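Local coordinates for protein putative sesquiterpene cyclase (Kitasatospora setae, PDB 4MC8) that catalyses the magnesium-dependent 1,11-cyclization of (2E,6E)-farnesyl diphosphate, with water, to (2Z,6E)-hedycaryol and diphosphate, at residues V11-E16 against A263-V268; L215-V220 against A301-Q306; E103-L108 against A148-Y153; K73-T78 against P182-L187. One frame throughout, in Å; residues are numbered along the deposited sequence.

Contact 1: residues V11-E16 against A263-V268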
loop_
_atom_site.group_PDB
_atom_site.type_symbol
_atom_site.label_atom_id
_atom_site.label_comp_id
_atom_site.label_asym_id
_atom_site.label_seq_id
_atom_site.Cartn_x
_atom_site.Cartn_y
_atom_site.Cartn_z
ATOM N N VAL A 11 -6.393 7.180 16.598
ATOM C CA VAL A 11 -6.257 5.733 16.215
ATOM C C VAL A 11 -5.654 5.051 17.458
ATOM O O VAL A 11 -4.589 5.473 17.915
ATOM C CB VAL A 11 -5.333 5.518 14.999
ATOM C CG1 VAL A 11 -5.169 4.016 14.719
ATOM C CG2 VAL A 11 -5.851 6.236 13.752
ATOM N N PRO A 12 -6.332 4.020 18.022
ATOM C CA PRO A 12 -5.963 3.523 19.374
ATOM C C PRO A 12 -4.691 2.671 19.434
ATOM O O PRO A 12 -4.063 2.608 20.497
ATOM C CB PRO A 12 -7.164 2.657 19.769
ATOM C CG PRO A 12 -7.705 2.166 18.446
ATOM C CD PRO A 12 -7.495 3.288 17.469
ATOM N N PHE A 13 -4.328 2.038 18.311
ATOM C CA PHE A 13 -3.269 0.996 18.267
ATOM C C PHE A 13 -1.867 1.543 18.587
ATOM O O PHE A 13 -1.516 2.641 18.141
ATOM C CB PHE A 13 -3.289 0.239 16.905
ATOM C CG PHE A 13 -4.676 -0.132 16.444
ATOM C CD1 PHE A 13 -5.457 -1.024 17.194
ATOM C CD2 PHE A 13 -5.221 0.435 15.273
ATOM C CE1 PHE A 13 -6.747 -1.345 16.792
ATOM C CE2 PHE A 13 -6.510 0.112 14.864
ATOM C CZ PHE A 13 -7.269 -0.782 15.622
ATOM N N PRO A 14 -1.063 0.792 19.375
ATOM C CA PRO A 14 0.300 1.241 19.719
ATOM C C PRO A 14 1.214 1.581 18.518
ATOM O O PRO A 14 1.105 0.978 17.441
ATOM C CB PRO A 14 0.860 0.056 20.518
ATOM C CG PRO A 14 -0.352 -0.535 21.168
ATOM C CD PRO A 14 -1.431 -0.435 20.115
ATOM N N LEU A 15 2.098 2.558 18.724
ATOM C CA LEU A 15 3.060 2.998 17.720
ATOM C C LEU A 15 4.228 2.019 17.614
ATOM O O LEU A 15 4.857 1.667 18.615
ATOM C CB LEU A 15 3.587 4.400 18.052
ATOM C CG LEU A 15 4.494 5.022 16.981
ATOM C CD1 LEU A 15 3.770 5.224 15.653
ATOM C CD2 LEU A 15 5.057 6.340 17.492
ATOM N N GLU A 16 4.514 1.593 16.394
ATOM C CA GLU A 16 5.580 0.621 16.132
ATOM C C GLU A 16 6.376 1.085 14.920
ATOM O O GLU A 16 5.801 1.521 13.926
ATOM C CB GLU A 16 4.994 -0.780 15.892
ATOM C CG GLU A 16 4.270 -1.392 17.086
ATOM C CD GLU A 16 3.770 -2.806 16.831
ATOM O OE1 GLU A 16 4.500 -3.604 16.204
ATOM O OE2 GLU A 16 2.650 -3.133 17.271
ATOM N N ALA A 263 -15.879 5.743 10.377
ATOM C CA ALA A 263 -16.572 4.520 9.953
ATOM C C ALA A 263 -15.610 3.371 9.661
ATOM O O ALA A 263 -15.873 2.231 10.056
ATOM C CB ALA A 263 -17.454 4.782 8.730
ATOM N N GLN A 264 -14.520 3.670 8.945
ATOM C CA GLN A 264 -13.522 2.652 8.593
ATOM C C GLN A 264 -12.839 2.124 9.851
ATOM O O GLN A 264 -12.542 0.936 9.941
ATOM C CB GLN A 264 -12.463 3.199 7.623
ATOM C CG GLN A 264 -12.980 3.635 6.244
ATOM C CD GLN A 264 -13.778 2.565 5.531
ATOM O OE1 GLN A 264 -13.428 1.388 5.556
ATOM N NE2 GLN A 264 -14.854 2.973 4.876
ATOM N N LEU A 265 -12.602 3.005 10.820
ATOM C CA LEU A 265 -11.968 2.582 12.079
ATOM C C LEU A 265 -12.854 1.660 12.920
ATOM O O LEU A 265 -12.362 0.643 13.427
ATOM C CB LEU A 265 -11.449 3.776 12.892
ATOM C CG LEU A 265 -10.678 3.466 14.199
ATOM C CD1 LEU A 265 -9.558 2.450 14.007
ATOM C CD2 LEU A 265 -10.103 4.729 14.816
ATOM N N HIS A 266 -14.140 2.005 13.046
ATOM C CA HIS A 266 -15.151 1.124 13.651
ATOM C C HIS A 266 -15.140 -0.271 12.994
ATOM O O HIS A 266 -15.141 -1.288 13.694
ATOM C CB HIS A 266 -16.562 1.740 13.542
ATOM C CG HIS A 266 -16.829 2.872 14.495
ATOM N ND1 HIS A 266 -17.275 2.680 15.788
ATOM C CD2 HIS A 266 -16.764 4.217 14.322
ATOM C CE1 HIS A 266 -17.448 3.853 16.375
ATOM N NE2 HIS A 266 -17.146 4.802 15.507
ATOM N N THR A 267 -15.110 -0.310 11.656
ATOM C CA THR A 267 -15.068 -1.575 10.906
ATOM C C THR A 267 -13.756 -2.371 11.144
ATOM O O THR A 267 -13.792 -3.604 11.313
ATOM C CB THR A 267 -15.327 -1.340 9.398
ATOM O OG1 THR A 267 -16.593 -0.684 9.225
ATOM C CG2 THR A 267 -15.325 -2.659 8.613
ATOM N N VAL A 268 -12.614 -1.679 11.156
ATOM C CA VAL A 268 -11.321 -2.305 11.549
ATOM C C VAL A 268 -11.431 -3.036 12.901
ATOM O O VAL A 268 -11.063 -4.210 13.016
ATOM C CB VAL A 268 -10.145 -1.287 11.566
ATOM C CG1 VAL A 268 -8.923 -1.844 12.299
ATOM C CG2 VAL A 268 -9.737 -0.926 10.146
#

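Contact 2: residues L215-V220 against A301-Q306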
loop_
_atom_site.group_PDB
_atom_site.type_symbol
_atom_site.label_atom_id
_atom_site.label_comp_id
_atom_site.label_asym_id
_atom_site.label_seq_id
_atom_site.Cartn_x
_atom_site.Cartn_y
_atom_site.Cartn_z
ATOM N N LEU A 215 -8.773 1.557 3.277
ATOM C CA LEU A 215 -9.575 2.768 3.091
ATOM C C LEU A 215 -9.305 3.829 4.166
ATOM O O LEU A 215 -9.259 5.022 3.860
ATOM C CB LEU A 215 -11.074 2.435 2.998
ATOM C CG LEU A 215 -11.474 1.731 1.688
ATOM C CD1 LEU A 215 -12.967 1.409 1.638
ATOM C CD2 LEU A 215 -11.049 2.560 0.480
ATOM N N HIS A 216 -9.097 3.402 5.412
ATOM C CA HIS A 216 -8.777 4.350 6.498
ATOM C C HIS A 216 -7.505 5.135 6.134
ATOM O O HIS A 216 -7.466 6.365 6.229
ATOM C CB HIS A 216 -8.605 3.602 7.831
ATOM C CG HIS A 216 -8.422 4.494 9.016
ATOM N ND1 HIS A 216 -7.227 5.126 9.301
ATOM C CD2 HIS A 216 -9.281 4.853 10.004
ATOM C CE1 HIS A 216 -7.367 5.843 10.408
ATOM N NE2 HIS A 216 -8.601 5.689 10.855
ATOM N N ILE A 217 -6.482 4.410 5.678
ATOM C CA ILE A 217 -5.203 5.008 5.310
ATOM C C ILE A 217 -5.337 5.904 4.074
ATOM O O ILE A 217 -4.814 7.021 4.048
ATOM C CB ILE A 217 -4.145 3.909 5.100
ATOM C CG1 ILE A 217 -3.772 3.260 6.448
ATOM C CG2 ILE A 217 -2.919 4.445 4.363
ATOM C CD1 ILE A 217 -3.096 1.901 6.233
ATOM N N ALA A 218 -6.065 5.427 3.067
ATOM C CA ALA A 218 -6.287 6.197 1.836
ATOM C C ALA A 218 -7.017 7.524 2.092
ATOM O O ALA A 218 -6.635 8.563 1.536
ATOM C CB ALA A 218 -7.041 5.360 0.818
ATOM N N LEU A 219 -8.050 7.482 2.941
ATOM C CA LEU A 219 -8.899 8.637 3.190
ATOM C C LEU A 219 -8.161 9.671 4.018
ATOM O O LEU A 219 -8.306 10.868 3.775
ATOM C CB LEU A 219 -10.221 8.240 3.868
ATOM C CG LEU A 219 -11.204 7.421 3.019
ATOM C CD1 LEU A 219 -12.360 6.925 3.874
ATOM C CD2 LEU A 219 -11.720 8.225 1.835
ATOM N N VAL A 220 -7.360 9.200 4.978
ATOM C CA VAL A 220 -6.438 10.074 5.728
ATOM C C VAL A 220 -5.444 10.735 4.753
ATOM O O VAL A 220 -5.162 11.926 4.857
ATOM C CB VAL A 220 -5.722 9.308 6.876
ATOM C CG1 VAL A 220 -4.549 10.099 7.448
ATOM C CG2 VAL A 220 -6.711 8.947 7.983
ATOM N N ALA A 301 -1.587 -1.706 13.372
ATOM C CA ALA A 301 -0.460 -0.836 13.720
ATOM C C ALA A 301 -0.175 0.217 12.642
ATOM O O ALA A 301 0.116 1.363 12.970
ATOM C CB ALA A 301 0.789 -1.679 13.983
ATOM N N ASN A 302 -0.246 -0.179 11.362
ATOM C CA ASN A 302 -0.118 0.745 10.229
ATOM C C ASN A 302 -0.999 1.996 10.335
ATOM O O ASN A 302 -0.596 3.087 9.913
ATOM C CB ASN A 302 -0.439 0.025 8.891
ATOM C CG ASN A 302 0.739 -0.764 8.342
ATOM O OD1 ASN A 302 1.094 -0.616 7.165
ATOM N ND2 ASN A 302 1.335 -1.623 9.171
ATOM N N LEU A 303 -2.195 1.848 10.901
ATOM C CA LEU A 303 -3.105 2.996 11.011
ATOM C C LEU A 303 -2.590 4.081 11.982
ATOM O O LEU A 303 -2.856 5.261 11.749
ATOM C CB LEU A 303 -4.540 2.559 11.352
ATOM C CG LEU A 303 -5.447 2.078 10.197
ATOM C CD1 LEU A 303 -4.856 0.883 9.426
ATOM C CD2 LEU A 303 -6.854 1.763 10.703
ATOM N N SER A 304 -1.861 3.696 13.044
ATOM C CA SER A 304 -1.184 4.692 13.910
ATOM C C SER A 304 0.144 5.172 13.309
ATOM O O SER A 304 0.494 6.356 13.393
ATOM C CB SER A 304 -0.957 4.159 15.333
ATOM O OG SER A 304 -2.187 3.829 15.956
ATOM N N GLY A 305 0.880 4.247 12.702
ATOM C CA GLY A 305 2.136 4.564 12.018
ATOM C C GLY A 305 2.033 5.661 10.966
ATOM O O GLY A 305 2.933 6.500 10.854
ATOM N N GLN A 306 0.936 5.658 10.202
ATOM C CA GLN A 306 0.708 6.653 9.152
ATOM C C GLN A 306 0.728 8.057 9.713
ATOM O O GLN A 306 1.251 8.987 9.085
ATOM C CB GLN A 306 -0.637 6.426 8.468
ATOM C CG GLN A 306 -0.940 7.463 7.396
ATOM C CD GLN A 306 -2.332 7.348 6.823
ATOM O OE1 GLN A 306 -3.260 6.856 7.481
ATOM N NE2 GLN A 306 -2.493 7.823 5.586
HETATM O O HOH W 1 -4.351 5.898 9.591
#

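Contact 3: residues E103-L108 against A148-Y153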
loop_
_atom_site.group_PDB
_atom_site.type_symbol
_atom_site.label_atom_id
_atom_site.label_comp_id
_atom_site.label_asym_id
_atom_site.label_seq_id
_atom_site.Cartn_x
_atom_site.Cartn_y
_atom_site.Cartn_z
ATOM N N GLU A 103 2.573 -3.846 -20.383
ATOM C CA GLU A 103 3.906 -4.455 -20.396
ATOM C C GLU A 103 4.354 -4.845 -18.988
ATOM O O GLU A 103 4.825 -5.967 -18.780
ATOM C CB GLU A 103 4.947 -3.543 -21.056
ATOM C CG GLU A 103 6.314 -4.203 -21.219
ATOM C CD GLU A 103 7.338 -3.314 -21.898
ATOM O OE1 GLU A 103 7.594 -2.193 -21.411
ATOM O OE2 GLU A 103 7.905 -3.748 -22.917
ATOM N N LEU A 104 4.202 -3.922 -18.035
ATOM C CA LEU A 104 4.504 -4.196 -16.630
ATOM C C LEU A 104 3.717 -5.406 -16.127
ATOM O O LEU A 104 4.287 -6.306 -15.497
ATOM C CB LEU A 104 4.212 -2.968 -15.754
ATOM C CG LEU A 104 5.162 -1.775 -15.921
ATOM C CD1 LEU A 104 4.698 -0.575 -15.105
ATOM C CD2 LEU A 104 6.595 -2.146 -15.565
ATOM N N ARG A 105 2.419 -5.434 -16.447
ATOM C CA ARG A 105 1.531 -6.525 -16.039
ATOM C C ARG A 105 1.989 -7.893 -16.548
ATOM O O ARG A 105 1.976 -8.872 -15.791
ATOM C CB ARG A 105 0.089 -6.230 -16.460
ATOM C CG ARG A 105 -0.595 -5.187 -15.574
ATOM C CD ARG A 105 -1.705 -4.455 -16.315
ATOM N NE ARG A 105 -2.715 -5.368 -16.851
ATOM C CZ ARG A 105 -3.977 -5.432 -16.433
ATOM N NH1 ARG A 105 -4.414 -4.626 -15.470
ATOM N NH2 ARG A 105 -4.808 -6.303 -16.993
ATOM N N GLY A 106 2.384 -7.944 -17.824
ATOM C CA GLY A 106 2.961 -9.141 -18.443
ATOM C C GLY A 106 4.150 -9.730 -17.703
ATOM O O GLY A 106 4.219 -10.951 -17.538
ATOM N N THR A 107 5.064 -8.867 -17.223
ATOM C CA THR A 107 6.259 -9.341 -16.498
ATOM C C THR A 107 5.896 -10.155 -15.260
ATOM O O THR A 107 6.667 -11.014 -14.825
ATOM C CB THR A 107 7.207 -8.209 -16.060
ATOM O OG1 THR A 107 6.660 -7.550 -14.907
ATOM C CG2 THR A 107 7.392 -7.198 -17.151
ATOM N N LEU A 108 4.725 -9.862 -14.685
ATOM C CA LEU A 108 4.217 -10.611 -13.535
ATOM C C LEU A 108 3.743 -12.021 -13.915
ATOM O O LEU A 108 3.566 -12.883 -13.049
ATOM C CB LEU A 108 3.103 -9.828 -12.815
ATOM C CG LEU A 108 3.434 -8.414 -12.306
ATOM C CD1 LEU A 108 2.173 -7.673 -11.876
ATOM C CD2 LEU A 108 4.450 -8.435 -11.171
ATOM N N ALA A 148 -3.934 -5.032 -9.536
ATOM C CA ALA A 148 -5.061 -4.128 -9.276
ATOM C C ALA A 148 -4.554 -2.703 -9.117
ATOM O O ALA A 148 -5.128 -1.765 -9.669
ATOM C CB ALA A 148 -5.814 -4.561 -8.027
ATOM N N PHE A 149 -3.464 -2.566 -8.362
ATOM C CA PHE A 149 -2.776 -1.296 -8.136
ATOM C C PHE A 149 -2.355 -0.647 -9.459
ATOM O O PHE A 149 -2.679 0.505 -9.723
ATOM C CB PHE A 149 -1.557 -1.537 -7.230
ATOM C CG PHE A 149 -0.618 -0.363 -7.122
ATOM C CD1 PHE A 149 -0.967 0.766 -6.382
ATOM C CD2 PHE A 149 0.633 -0.394 -7.740
ATOM C CE1 PHE A 149 -0.097 1.841 -6.278
ATOM C CE2 PHE A 149 1.506 0.681 -7.647
ATOM C CZ PHE A 149 1.138 1.800 -6.906
ATOM N N LEU A 150 -1.637 -1.401 -10.277
ATOM C CA LEU A 150 -1.183 -0.927 -11.586
ATOM C C LEU A 150 -2.346 -0.543 -12.504
ATOM O O LEU A 150 -2.268 0.446 -13.237
ATOM C CB LEU A 150 -0.320 -1.999 -12.230
ATOM C CG LEU A 150 1.207 -1.894 -12.315
ATOM C CD1 LEU A 150 1.882 -1.204 -11.147
ATOM C CD2 LEU A 150 1.788 -3.283 -12.534
ATOM N N GLN A 151 -3.427 -1.321 -12.441
ATOM C CA GLN A 151 -4.619 -1.083 -13.253
ATOM C C GLN A 151 -5.304 0.237 -12.906
ATOM O O GLN A 151 -5.899 0.868 -13.778
ATOM C CB GLN A 151 -5.596 -2.248 -13.113
ATOM C CG GLN A 151 -6.678 -2.296 -14.177
ATOM C CD GLN A 151 -7.286 -3.677 -14.328
ATOM O OE1 GLN A 151 -6.682 -4.685 -13.952
ATOM N NE2 GLN A 151 -8.490 -3.732 -14.888
ATOM N N THR A 152 -5.214 0.664 -11.648
ATOM C CA THR A 152 -5.798 1.957 -11.265
ATOM C C THR A 152 -5.184 3.125 -12.057
ATOM O O THR A 152 -5.827 4.156 -12.225
ATOM C CB THR A 152 -5.795 2.236 -9.732
ATOM O OG1 THR A 152 -4.461 2.477 -9.265
ATOM C CG2 THR A 152 -6.431 1.083 -8.939
ATOM N N TYR A 153 -3.963 2.945 -12.568
ATOM C CA TYR A 153 -3.325 3.945 -13.437
ATOM C C TYR A 153 -4.020 4.123 -14.789
ATOM O O TYR A 153 -4.093 5.237 -15.297
ATOM C CB TYR A 153 -1.846 3.622 -13.674
ATOM C CG TYR A 153 -0.929 4.006 -12.535
ATOM C CD1 TYR A 153 -0.513 5.327 -12.361
ATOM C CD2 TYR A 153 -0.464 3.046 -11.638
ATOM C CE1 TYR A 153 0.333 5.681 -11.319
ATOM C CE2 TYR A 153 0.380 3.388 -10.592
ATOM C CZ TYR A 153 0.779 4.705 -10.437
ATOM O OH TYR A 153 1.620 5.039 -9.398
#

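Contact 4: residues K73-T78 against P182-L187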
loop_
_atom_site.group_PDB
_atom_site.type_symbol
_atom_site.label_atom_id
_atom_site.label_comp_id
_atom_site.label_asym_id
_atom_site.label_seq_id
_atom_site.Cartn_x
_atom_site.Cartn_y
_atom_site.Cartn_z
ATOM N N LYS A 73 12.619 -2.004 -1.583
ATOM C CA LYS A 73 12.843 -2.105 -3.025
ATOM C C LYS A 73 11.529 -1.932 -3.798
ATOM O O LYS A 73 11.480 -1.189 -4.789
ATOM C CB LYS A 73 13.549 -3.423 -3.392
ATOM C CG LYS A 73 15.011 -3.453 -2.966
ATOM C CD LYS A 73 15.641 -4.828 -3.089
ATOM C CE LYS A 73 17.028 -4.823 -2.463
ATOM N NZ LYS A 73 17.741 -6.102 -2.688
ATOM N N TRP A 74 10.466 -2.590 -3.325
ATOM C CA TRP A 74 9.143 -2.489 -3.953
ATOM C C TRP A 74 8.594 -1.058 -3.898
ATOM O O TRP A 74 8.046 -0.559 -4.885
ATOM C CB TRP A 74 8.151 -3.522 -3.368
ATOM C CG TRP A 74 8.325 -4.916 -4.012
ATOM C CD1 TRP A 74 9.038 -5.958 -3.515
ATOM C CD2 TRP A 74 7.757 -5.367 -5.251
ATOM N NE1 TRP A 74 8.979 -7.043 -4.386
ATOM C CE2 TRP A 74 8.193 -6.703 -5.458
ATOM C CE3 TRP A 74 6.933 -4.767 -6.212
ATOM C CZ2 TRP A 74 7.822 -7.451 -6.586
ATOM C CZ3 TRP A 74 6.563 -5.489 -7.312
ATOM C CH2 TRP A 74 7.018 -6.832 -7.509
ATOM N N ILE A 75 8.772 -0.400 -2.757
ATOM C CA ILE A 75 8.377 1.004 -2.605
ATOM C C ILE A 75 9.161 1.897 -3.584
ATOM O O ILE A 75 8.568 2.680 -4.339
ATOM C CB ILE A 75 8.521 1.476 -1.139
ATOM C CG1 ILE A 75 7.595 0.657 -0.227
ATOM C CG2 ILE A 75 8.213 2.965 -1.005
ATOM C CD1 ILE A 75 7.718 0.989 1.250
ATOM N N ALA A 76 10.484 1.743 -3.583
ATOM C CA ALA A 76 11.371 2.476 -4.492
ATOM C C ALA A 76 10.998 2.313 -5.971
ATOM O O ALA A 76 10.956 3.293 -6.717
ATOM C CB ALA A 76 12.819 2.066 -4.259
ATOM N N LEU A 77 10.720 1.080 -6.387
ATOM C CA LEU A 77 10.341 0.809 -7.773
ATOM C C LEU A 77 8.992 1.444 -8.122
ATOM O O LEU A 77 8.814 1.974 -9.226
ATOM C CB LEU A 77 10.307 -0.701 -8.036
ATOM C CG LEU A 77 9.921 -1.215 -9.423
ATOM C CD1 LEU A 77 11.012 -0.938 -10.460
ATOM C CD2 LEU A 77 9.625 -2.706 -9.333
ATOM N N THR A 78 8.060 1.384 -7.169
ATOM C CA THR A 78 6.718 1.929 -7.330
ATOM C C THR A 78 6.792 3.443 -7.514
ATOM O O THR A 78 6.076 4.007 -8.352
ATOM C CB THR A 78 5.835 1.560 -6.117
ATOM O OG1 THR A 78 5.587 0.150 -6.132
ATOM C CG2 THR A 78 4.511 2.293 -6.148
ATOM N N PRO A 182 -3.064 -3.283 0.068
ATOM C CA PRO A 182 -3.221 -4.742 -0.027
ATOM C C PRO A 182 -1.963 -5.504 -0.480
ATOM O O PRO A 182 -1.646 -6.554 0.098
ATOM C CB PRO A 182 -4.360 -4.908 -1.050
ATOM C CG PRO A 182 -5.179 -3.667 -0.875
ATOM C CD PRO A 182 -4.164 -2.574 -0.628
ATOM N N TRP A 183 -1.254 -5.019 -1.504
ATOM C CA TRP A 183 -0.006 -5.691 -1.861
ATOM C C TRP A 183 1.116 -5.425 -0.837
ATOM O O TRP A 183 1.921 -6.312 -0.576
ATOM C CB TRP A 183 0.413 -5.483 -3.347
ATOM C CG TRP A 183 0.792 -4.064 -3.711
ATOM C CD1 TRP A 183 0.007 -3.141 -4.345
ATOM C CD2 TRP A 183 2.051 -3.416 -3.463
ATOM N NE1 TRP A 183 0.700 -1.963 -4.517
ATOM C CE2 TRP A 183 1.954 -2.101 -3.983
ATOM C CE3 TRP A 183 3.255 -3.821 -2.859
ATOM C CZ2 TRP A 183 3.015 -1.185 -3.919
ATOM C CZ3 TRP A 183 4.312 -2.916 -2.799
ATOM C CH2 TRP A 183 4.183 -1.606 -3.325
ATOM N N LEU A 184 1.144 -4.242 -0.209
ATOM C CA LEU A 184 2.116 -4.004 0.857
ATOM C C LEU A 184 1.950 -4.998 2.011
ATOM O O LEU A 184 2.947 -5.486 2.557
ATOM C CB LEU A 184 2.019 -2.568 1.400
ATOM C CG LEU A 184 2.448 -1.500 0.391
ATOM C CD1 LEU A 184 2.047 -0.113 0.888
ATOM C CD2 LEU A 184 3.942 -1.588 0.127
ATOM N N TRP A 185 0.700 -5.288 2.392
ATOM C CA TRP A 185 0.458 -6.237 3.484
ATOM C C TRP A 185 0.709 -7.672 3.070
ATOM O O TRP A 185 1.143 -8.487 3.884
ATOM C CB TRP A 185 -0.930 -6.044 4.150
ATOM C CG TRP A 185 -1.049 -4.706 4.824
ATOM C CD1 TRP A 185 -0.047 -4.037 5.473
ATOM C CD2 TRP A 185 -2.229 -3.873 4.944
ATOM N NE1 TRP A 185 -0.514 -2.845 5.960
ATOM C CE2 TRP A 185 -1.846 -2.713 5.653
ATOM C CE3 TRP A 185 -3.563 -3.993 4.509
ATOM C CZ2 TRP A 185 -2.759 -1.671 5.958
ATOM C CZ3 TRP A 185 -4.459 -2.958 4.781
ATOM C CH2 TRP A 185 -4.055 -1.812 5.521
ATOM N N ASP A 186 0.459 -7.998 1.807
ATOM C CA ASP A 186 0.852 -9.324 1.323
ATOM C C ASP A 186 2.334 -9.612 1.628
ATOM O O ASP A 186 2.689 -10.725 2.040
ATOM C CB ASP A 186 0.592 -9.456 -0.186
ATOM C CG ASP A 186 -0.885 -9.496 -0.512
ATOM O OD1 ASP A 186 -1.660 -9.996 0.351
ATOM O OD2 ASP A 186 -1.270 -9.021 -1.610
ATOM N N LEU A 187 3.191 -8.610 1.415
ATOM C CA LEU A 187 4.633 -8.729 1.678
ATOM C C LEU A 187 5.005 -8.968 3.158
ATOM O O LEU A 187 6.046 -9.572 3.437
ATOM C CB LEU A 187 5.410 -7.527 1.106
ATOM C CG LEU A 187 5.625 -7.418 -0.420
ATOM C CD1 LEU A 187 6.182 -6.036 -0.757
ATOM C CD2 LEU A 187 6.517 -8.527 -1.010
#

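Contact 1: residues V11-E16 against A263-V268
Pro12 and Phe13 rest on Leu265 and Val268 in a small apolar surface contact. It joins the N-terminal loop ahead of helix 21-34 to one side of the long helix 250-281. The backbones stay well apart, with Val11 and Leu265 CA atoms 7.7 Å from each other, so side chains do most of the touching. Leu265 carries most of it. Its CG lies anti to the backbone N (chi1 -176°), and both methyls are turned to the loop. Leu265 CD2 comes up to Pro12 CD at 4.0 Å, the two side chains reaching toward each other. The other methyl, Leu265 CD1, reaches Phe13 CE2 at 3.9 Å, the two side chains running past each other in opposite directions. Val268 adds its CG1 branch, 3.9 Å from Phe13 CZ. Leu265 CD1 and Val268 CG1 both meet the ring obliquely. Within the loop, Pro12 CG sits over the centre of one face of the Phe13 ring, 3.9 Å above its plane. The loop also lies against helix 286-312, where Phe13 O takes a hydrogen bond from Ser304 OG. Val11 touches both Leu303 of that helix and His216 of helix 204-225, so the loop spans three helices.

Contact 2: residues L215-V220 against A301-Q306
Leu303 and Gln306 pack against His216, Ile217 and Val220 in this buried contact. Leu303 CD2 lies over one face of the His216 imidazole, a CH-pi contact 3.8 Å from the ring centroid and offset toward the rim. A trans chi1 (-174°), with CG opposite the backbone N, brings the ring there. The other branch, Leu303 CD1, meets Ile217 CD1 at 3.8 Å, the side chains crossing at about a right angle. Helices 204-225 and 286-312 run almost parallel, their local axes 12° apart and 10.0 Å distant. They belong to the all-helical terpene synthase fold, and Asn221, probably a magnesium ligand of the NSE motif, directly follows 215-220. The polar part centres on Gln306, whose extended chain slides past Val220 CG1. Its NE2 donates to Ile217 O (2.9 Å, N-H...O 156°), the donor somewhat tilted from the carbonyl plane. A water donates to Gln306 OE1 at 2.6 Å and to Leu303 O at 2.7 Å; it accepts a weak bond from His216 ND1, in the ring plane. An alanine in place of Gln306 would probably leave Ile217 O without this donor, the water short of one acceptor and a gap beside Val220. Asn302 turns its OD1 to Trp185 NE1.

Contact 3: residues E103-L108 against A148-Y153
Leu150 and Gln151 of helix 136-158 meet Leu104, Arg105 and Leu108 near the end of helix 98-107. The two local axes are close to antiparallel, at 171°. Leu150 has an unusual conformation: chi1 is -105°, away from the staggered values. Its CD2 methyl makes the apolar contact, 4.0 Å from Leu104 CB, with Arg105 CG and Leu108 CD1 farther off. The Arg105 chain bends at chi3 (57°), and its guanidinium swings across to the Gln151 side chain. Arg105 NH1 donates to Gln151 OE1 at 2.7 Å. The oxygen is near the guanidinium plane, but the donor stands above the amide carbonyl plane, off the lone pairs. The guanidinium and amide planes are steeply inclined to each other. Gln151 is exposed and Leu150 buried, so this bond lies on the outer side. Two threonines bond back to their own helices, Thr107 OG1 to Leu104 O and Thr152 OG1 to Phe149 O, each at 2.7 Å and in the carbonyl plane. Tyr153 OH bonds to Asp82, probably a magnesium ligand. Next to Leu150, Phe149 packs edge-to-face with Trp183. The arrangement is an antiparallel helix pair of the terpene synthase fold, probably behind the active-site wall that carries Phe149, important for stabilizing the cation at C-11.

Contact 4: residues K73-T78 against P182-L187
Helices 65-85 and 181-188 pass each other roughly antiparallel, with local axes at 156° and 11.9 Å apart. Large side chains fill that distance. Trp183 and Trp74 do most of this. The Trp183 chi1 of 67° sets CG between the backbone N and the carbonyl carbon, and the indole points its six-membered ring at the other helix. There Trp183 CZ3 lies 3.9 Å from Trp74 CB, and CH2 lies 3.6 Å from Thr78 OG1, both partners placed obliquely to the indole. Leu184 CG lies over one face of the same ring. Leu187 CD1 packs 4.0 Å from Trp74 CD1, its side chain crossing that of Trp74 at about a right angle. Trp74 NE1 is bonded to Thr130. Thr78 OG1 donates to Trp74 O at 2.8 Å. That carbonyl also takes the backbone N-H of Thr78, from the opposite face, so two bonds grip it. A valine in place of Thr78 would lack the hydroxyl, and Trp74 O would probably lose its second donor. Trp183 and Thr78 both touch Phe149, important for stabilizing the cation at C-11, and Asp82, probably a magnesium ligand, lies one turn beyond Thr78. The contact belongs to the aromatic-lined active-site region of a terpene synthase helical fold.

Overall arrangement
From the N terminus, the loop at 11-16 opens contact 1, which closes only at 263-268. Contacts 3 and 4 are nested inside this span. Contact 4 opens at 73-78 and closes at 182-187, and contact 3, from 103-108 to 148-153, lies within it. Contact 4 joins helices 65-85 and 181-188, contact 3 helices 98-107 and 136-158. Contact 2 starts afterwards at 215-220 and ends at 301-306, so it crosses contact 1. Contacts 1 and 2 touch and tie the N-terminal loop to helices 204-225, 250-281 and 286-312. Contacts 3 and 4 meet where Phe149 packs on Trp183 and Thr78. Asn302 and Trp185 link contacts 2 and 4. Contacts 1 and 3 lie on opposite sides of the chain's centre.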